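Local coordinates for protein ofchtiv-allosamidin (Ostrinia furnacalis, PDB 6JMB) that probably hydrolyses chitin as a group IV insect chitinase of glycoside hydrolase family 18, and binds the inhibitor allosamidin in its active-site pocket, at residues S68-N73 / E115-G120; A229-L234 / V331-S336. One frame throughout, in Å; residues are numbered along the deposited sequence.

Contact 1 of 2, residues S68-N73 / E115-G120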
loop_
_atom_site.group_PDB
_atom_site.type_symbol
_atom_site.label_atom_id
_atom_site.label_comp_id
_atom_site.label_asym_id
_atom_site.label_seq_id
_atom_site.Cartn_x
_atom_site.Cartn_y
_atom_site.Cartn_z
ATOM N N SER A 68 -21.732 -0.258 0.757
ATOM C CA SER A 68 -22.835 0.659 0.497
ATOM C C SER A 68 -22.372 2.021 0.005
ATOM O O SER A 68 -23.221 2.833 -0.382
ATOM C CB SER A 68 -23.707 0.813 1.741
ATOM O OG SER A 68 -24.423 -0.389 1.982
ATOM N N LEU A 69 -21.064 2.299 0.012
ATOM C CA LEU A 69 -20.576 3.502 -0.649
ATOM C C LEU A 69 -20.957 3.532 -2.124
ATOM O O LEU A 69 -20.996 4.614 -2.720
ATOM C CB LEU A 69 -19.059 3.617 -0.488
ATOM C CG LEU A 69 -18.553 3.885 0.932
ATOM C CD1 LEU A 69 -17.051 3.621 1.021
ATOM C CD2 LEU A 69 -18.889 5.309 1.376
ATOM N N LYS A 70 -21.246 2.371 -2.722
ATOM C CA LYS A 70 -21.721 2.331 -4.101
ATOM C C LYS A 70 -23.094 2.972 -4.261
ATOM O O LYS A 70 -23.485 3.295 -5.389
ATOM C CB LYS A 70 -21.732 0.890 -4.611
ATOM C CG LYS A 70 -20.339 0.317 -4.784
ATOM C CD LYS A 70 -20.388 -1.098 -5.338
ATOM C CE LYS A 70 -20.761 -2.107 -4.263
ATOM N NZ LYS A 70 -20.692 -3.491 -4.805
ATOM N N GLU A 71 -23.828 3.175 -3.166
ATOM C CA GLU A 71 -25.087 3.905 -3.260
ATOM C C GLU A 71 -24.849 5.379 -3.560
ATOM O O GLU A 71 -25.711 6.033 -4.158
ATOM C CB GLU A 71 -25.894 3.740 -1.974
ATOM C CG GLU A 71 -26.566 2.383 -1.849
ATOM C CD GLU A 71 -26.897 2.022 -0.416
ATOM O OE1 GLU A 71 -26.881 0.816 -0.085
ATOM O OE2 GLU A 71 -27.173 2.944 0.381
ATOM N N LYS A 72 -23.693 5.914 -3.167
ATOM C CA LYS A 72 -23.351 7.296 -3.486
ATOM C C LYS A 72 -22.640 7.407 -4.831
ATOM O O LYS A 72 -22.970 8.277 -5.642
ATOM C CB LYS A 72 -22.494 7.907 -2.373
ATOM C CG LYS A 72 -22.219 9.399 -2.552
ATOM C CD LYS A 72 -23.509 10.208 -2.685
ATOM C CE LYS A 72 -23.223 11.705 -2.790
ATOM N NZ LYS A 72 -24.465 12.513 -2.978
ATOM N N ASN A 73 -21.661 6.540 -5.080
ATOM C CA ASN A 73 -20.963 6.482 -6.366
ATOM C C ASN A 73 -21.224 5.121 -6.994
ATOM O O ASN A 73 -20.528 4.142 -6.672
ATOM C CB ASN A 73 -19.463 6.712 -6.179
ATOM C CG ASN A 73 -18.692 6.616 -7.477
ATOM O OD1 ASN A 73 -19.272 6.451 -8.549
ATOM N ND2 ASN A 73 -17.375 6.724 -7.390
ATOM N N GLU A 115 -22.020 -12.120 0.092
ATOM C CA GLU A 115 -22.944 -11.787 1.172
ATOM C C GLU A 115 -22.810 -10.335 1.613
ATOM O O GLU A 115 -23.797 -9.725 2.039
ATOM C CB GLU A 115 -22.789 -12.754 2.344
ATOM C CG GLU A 115 -21.595 -12.512 3.231
ATOM C CD GLU A 115 -21.489 -13.538 4.342
ATOM O OE1 GLU A 115 -22.432 -13.619 5.149
ATOM O OE2 GLU A 115 -20.466 -14.259 4.402
ATOM N N TYR A 116 -21.619 -9.757 1.494
ATOM C CA TYR A 116 -21.387 -8.382 1.911
ATOM C C TYR A 116 -21.361 -7.408 0.745
ATOM O O TYR A 116 -21.137 -6.217 0.961
ATOM C CB TYR A 116 -20.103 -8.287 2.750
ATOM C CG TYR A 116 -20.177 -9.135 4.005
ATOM C CD1 TYR A 116 -21.154 -8.900 4.967
ATOM C CD2 TYR A 116 -19.289 -10.181 4.218
ATOM C CE1 TYR A 116 -21.235 -9.685 6.110
ATOM C CE2 TYR A 116 -19.365 -10.973 5.359
ATOM C CZ TYR A 116 -20.343 -10.714 6.298
ATOM O OH TYR A 116 -20.429 -11.492 7.435
ATOM N N ASN A 117 -21.594 -7.890 -0.477
ATOM C CA ASN A 117 -21.717 -7.060 -1.677
ATOM C C ASN A 117 -20.396 -6.422 -2.114
ATOM O O ASN A 117 -20.381 -5.303 -2.643
ATOM C CB ASN A 117 -22.833 -6.012 -1.561
ATOM C CG ASN A 117 -23.269 -5.486 -2.907
ATOM O OD1 ASN A 117 -23.293 -6.222 -3.894
ATOM N ND2 ASN A 117 -23.601 -4.203 -2.960
ATOM N N PHE A 118 -19.283 -7.120 -1.911
ATOM C CA PHE A 118 -18.024 -6.703 -2.503
ATOM C C PHE A 118 -18.008 -7.036 -3.994
ATOM O O PHE A 118 -18.771 -7.881 -4.477
ATOM C CB PHE A 118 -16.851 -7.402 -1.808
ATOM C CG PHE A 118 -16.534 -6.855 -0.439
ATOM C CD1 PHE A 118 -15.828 -5.666 -0.294
ATOM C CD2 PHE A 118 -16.922 -7.544 0.705
ATOM C CE1 PHE A 118 -15.535 -5.170 0.966
ATOM C CE2 PHE A 118 -16.629 -7.054 1.973
ATOM C CZ PHE A 118 -15.936 -5.861 2.104
ATOM N N ASP A 119 -17.113 -6.373 -4.725
ATOM C CA ASP A 119 -16.983 -6.582 -6.161
ATOM C C ASP A 119 -15.790 -7.443 -6.535
ATOM O O ASP A 119 -15.555 -7.672 -7.728
ATOM C CB ASP A 119 -16.896 -5.235 -6.879
ATOM C CG ASP A 119 -18.104 -4.387 -6.627
ATOM O OD1 ASP A 119 -19.197 -4.759 -7.107
ATOM O OD2 ASP A 119 -17.977 -3.368 -5.918
ATOM N N GLY A 120 -15.039 -7.927 -5.559
ATOM C CA GLY A 120 -13.900 -8.769 -5.851
ATOM C C GLY A 120 -12.969 -8.868 -4.660
ATOM O O GLY A 120 -13.263 -8.381 -3.568
HETATM O O HOH W 1 -23.701 -2.893 -0.039
#

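Contact 2 of 2, residues A229-L234 / V331-S336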
loop_
_atom_site.group_PDB
_atom_site.type_symbol
_atom_site.label_atom_id
_atom_site.label_comp_id
_atom_site.label_asym_id
_atom_site.label_seq_id
_atom_site.Cartn_x
_atom_site.Cartn_y
_atom_site.Cartn_z
ATOM N N ALA A 229 11.766 -0.276 -9.236
ATOM C CA ALA A 229 10.719 -1.273 -9.048
ATOM C C ALA A 229 9.756 -1.293 -10.225
ATOM O O ALA A 229 9.417 -2.363 -10.742
ATOM C CB ALA A 229 9.962 -0.997 -7.748
ATOM N N VAL A 230 9.293 -0.118 -10.657
ATOM C CA VAL A 230 8.363 -0.057 -11.783
ATOM C C VAL A 230 9.006 -0.635 -13.034
ATOM O O VAL A 230 8.399 -1.439 -13.753
ATOM C CB VAL A 230 7.868 1.383 -12.002
ATOM C CG1 VAL A 230 7.150 1.494 -13.350
ATOM C CG2 VAL A 230 6.937 1.795 -10.862
ATOM N N GLN A 231 10.253 -0.244 -13.305
ATOM C CA GLN A 231 10.917 -0.751 -14.496
ATOM C C GLN A 231 11.163 -2.251 -14.400
ATOM O O GLN A 231 11.095 -2.945 -15.421
ATOM C CB GLN A 231 12.202 0.029 -14.775
ATOM C CG GLN A 231 11.971 1.516 -15.054
ATOM C CD GLN A 231 10.968 1.756 -16.165
ATOM O OE1 GLN A 231 11.067 1.169 -17.242
ATOM N NE2 GLN A 231 9.985 2.618 -15.906
ATOM N N TYR A 232 11.415 -2.777 -13.195
ATOM C CA TYR A 232 11.527 -4.228 -13.055
ATOM C C TYR A 232 10.224 -4.917 -13.456
ATOM O O TYR A 232 10.225 -5.853 -14.266
ATOM C CB TYR A 232 11.927 -4.654 -11.635
ATOM C CG TYR A 232 11.749 -6.152 -11.532
ATOM C CD1 TYR A 232 12.627 -7.007 -12.182
ATOM C CD2 TYR A 232 10.653 -6.708 -10.879
ATOM C CE1 TYR A 232 12.446 -8.374 -12.157
ATOM C CE2 TYR A 232 10.463 -8.080 -10.848
ATOM C CZ TYR A 232 11.364 -8.902 -11.494
ATOM O OH TYR A 232 11.175 -10.263 -11.475
ATOM N N TRP A 233 9.098 -4.468 -12.895
ATOM C CA TRP A 233 7.828 -5.135 -13.160
ATOM C C TRP A 233 7.452 -5.046 -14.631
ATOM O O TRP A 233 6.977 -6.029 -15.214
ATOM C CB TRP A 233 6.729 -4.604 -12.232
ATOM C CG TRP A 233 6.832 -5.235 -10.874
ATOM C CD1 TRP A 233 7.600 -4.816 -9.824
ATOM C CD2 TRP A 233 6.183 -6.439 -10.440
ATOM N NE1 TRP A 233 7.460 -5.681 -8.757
ATOM C CE2 TRP A 233 6.592 -6.680 -9.112
ATOM C CE3 TRP A 233 5.285 -7.328 -11.045
ATOM C CZ2 TRP A 233 6.143 -7.774 -8.385
ATOM C CZ3 TRP A 233 4.837 -8.418 -10.318
ATOM C CH2 TRP A 233 5.262 -8.628 -8.999
ATOM N N LEU A 234 7.689 -3.893 -15.265
ATOM C CA LEU A 234 7.443 -3.781 -16.699
ATOM C C LEU A 234 8.337 -4.738 -17.478
ATOM O O LEU A 234 7.875 -5.451 -18.379
ATOM C CB LEU A 234 7.674 -2.341 -17.162
ATOM C CG LEU A 234 6.681 -1.292 -16.666
ATOM C CD1 LEU A 234 7.161 0.110 -17.046
ATOM C CD2 LEU A 234 5.293 -1.546 -17.223
ATOM N N VAL A 331 2.956 10.918 -9.570
ATOM C CA VAL A 331 1.898 10.667 -10.544
ATOM C C VAL A 331 2.352 11.067 -11.943
ATOM O O VAL A 331 1.996 10.417 -12.934
ATOM C CB VAL A 331 0.582 11.342 -10.115
ATOM C CG1 VAL A 331 -0.532 11.005 -11.101
ATOM C CG2 VAL A 331 0.194 10.884 -8.717
ATOM N N GLU A 332 3.166 12.122 -12.045
ATOM C CA GLU A 332 3.740 12.480 -13.340
ATOM C C GLU A 332 4.621 11.361 -13.880
ATOM O O GLU A 332 4.594 11.061 -15.081
ATOM C CB GLU A 332 4.500 13.806 -13.232
ATOM C CG GLU A 332 3.552 14.997 -13.118
ATOM C CD GLU A 332 4.242 16.306 -12.802
ATOM O OE1 GLU A 332 5.430 16.291 -12.411
ATOM O OE2 GLU A 332 3.581 17.358 -12.937
ATOM N N TYR A 333 5.394 10.719 -13.003
ATOM C CA TYR A 333 6.181 9.558 -13.403
ATOM C C TYR A 333 5.282 8.444 -13.930
ATOM O O TYR A 333 5.548 7.858 -14.989
ATOM C CB TYR A 333 7.025 9.077 -12.216
ATOM C CG TYR A 333 7.806 7.819 -12.513
ATOM C CD1 TYR A 333 7.245 6.566 -12.301
ATOM C CD2 TYR A 333 9.091 7.881 -13.025
ATOM C CE1 TYR A 333 7.941 5.409 -12.590
ATOM C CE2 TYR A 333 9.802 6.723 -13.315
ATOM C CZ TYR A 333 9.214 5.491 -13.092
ATOM O OH TYR A 333 9.896 4.332 -13.386
ATOM N N ALA A 334 4.209 8.131 -13.197
ATOM C CA ALA A 334 3.287 7.091 -13.633
ATOM C C ALA A 334 2.667 7.437 -14.980
ATOM O O ALA A 334 2.547 6.569 -15.857
ATOM C CB ALA A 334 2.203 6.882 -12.573
ATOM N N ASN A 335 2.271 8.700 -15.167
ATOM C CA ASN A 335 1.734 9.124 -16.458
ATOM C C ASN A 335 2.759 8.928 -17.567
ATOM O O ASN A 335 2.412 8.495 -18.672
ATOM C CB ASN A 335 1.328 10.599 -16.395
ATOM C CG ASN A 335 0.021 10.823 -15.668
ATOM O OD1 ASN A 335 -0.762 9.895 -15.474
ATOM N ND2 ASN A 335 -0.233 12.074 -15.284
ATOM N N SER A 336 4.030 9.237 -17.289
ATOM C CA SER A 336 5.053 9.167 -18.330
ATOM C C SER A 336 5.272 7.741 -18.816
ATOM O O SER A 336 5.683 7.535 -19.962
ATOM C CB SER A 336 6.359 9.800 -17.843
ATOM O OG SER A 336 7.018 8.971 -16.902
#

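Contact 1 of 2, residues S68-N73 / E115-G120
Lys70 reaches across to Asn117 and Asp119, its side chain leaving the backbone toward the 115-120 segment. From CB the chain runs through CG, anti to the carbonyl carbon (chi1 -69°). CD passes 3.4 Å from Asp119 OD2, and the bend at chi3 (-77°) then brings CE to 3.6 Å from the backbone O of Asn117. At the tip, NZ hydrogen-bonds to Asn117 O at 2.8 Å, tilted from the carbonyl plane, and forms a salt bridge to Asp119 OD2 at 2.9 Å, reached on the syn side but 30° out of the carboxylate plane. A weaker bond from NZ to Asp119 OD1 supplements it. In this TIM barrel of family 18, Asn117, with positive phi, follows helix 99-116 in a Schellman motif, and the chain then enters strand 120-124; the ammonium therefore ties the helix-to-strand turn to the loop preceding strand 77-83. Asp119 OD2 also accepts from Thr78 N. A methionine in place of Lys70 would probably leave the Asp119 carboxylate without its counter-charge and Asn117 O without this donor. Elsewhere, one water bridges the segments, donating to Ser68 OG and accepting from Asn117 ND2.

Contact 2 of 2, residues A229-L234 / V331-S336
Val230 and Gln231 of helix 226-235 meet a single side chain of helix 324-336, Tyr333, on the outer layer of the family 18 TIM barrel, where helices pack around the parallel strands. The backbones stay well apart, the nearest CA atoms being those of Val230 and Ala334 at 9.0 Å, and the tyrosine side chain reaches from one helix to the other. Its CG is anti to the backbone N (chi1 176°), which carries the ring out from its own helix.

Val230 comes first along the helix, its CB directed toward the tyrosine. CG1 lies at the ring edge, near the ring plane, 4.1 Å from Tyr333 CE1, while CB is 3.8 Å from Tyr333 OH. Both Val230 and Tyr333 also touch Met245 of strand 243-256, so the apolar part of the contact rests on the barrel wall.

At Gln231 the interaction turns polar. A bend at chi2 folds the chain so that its amide arrives at the phenol, with amide and ring planes 83° apart. The hydroxyl also hydrogen-bonds to OD1 of Asn227, one turn earlier on the same helix. The Gln231 bond is nearly straight: NE2 donates to Tyr333 OH at 3.0 Å with an N-H...O angle of 169°, and the oxygen lies almost in the amide plane.

Overall arrangement
Followed from the N terminus, the chain passes through helix 62-67 and then strand 77-83 and helix 99-116 before contact 1 closes a loop with 41 intervening residues, just ahead of strand 120-124. Contact 2 opens about a hundred residues later and closes a longer loop, of 96 residues, between helices 226-235 and 324-336. The two are in series, so neither encloses nor crosses the other. The centres of contact 1 and contact 2 are 30 Å apart, and the nearest atoms of contact 1 and contact 2 about 18 Å apart. Contact 1 fastens neighbouring connections at the protein surface beside strands 77-83 and 120-124, whereas contact 2 joins two helices in a largely buried contact over strand 243-256.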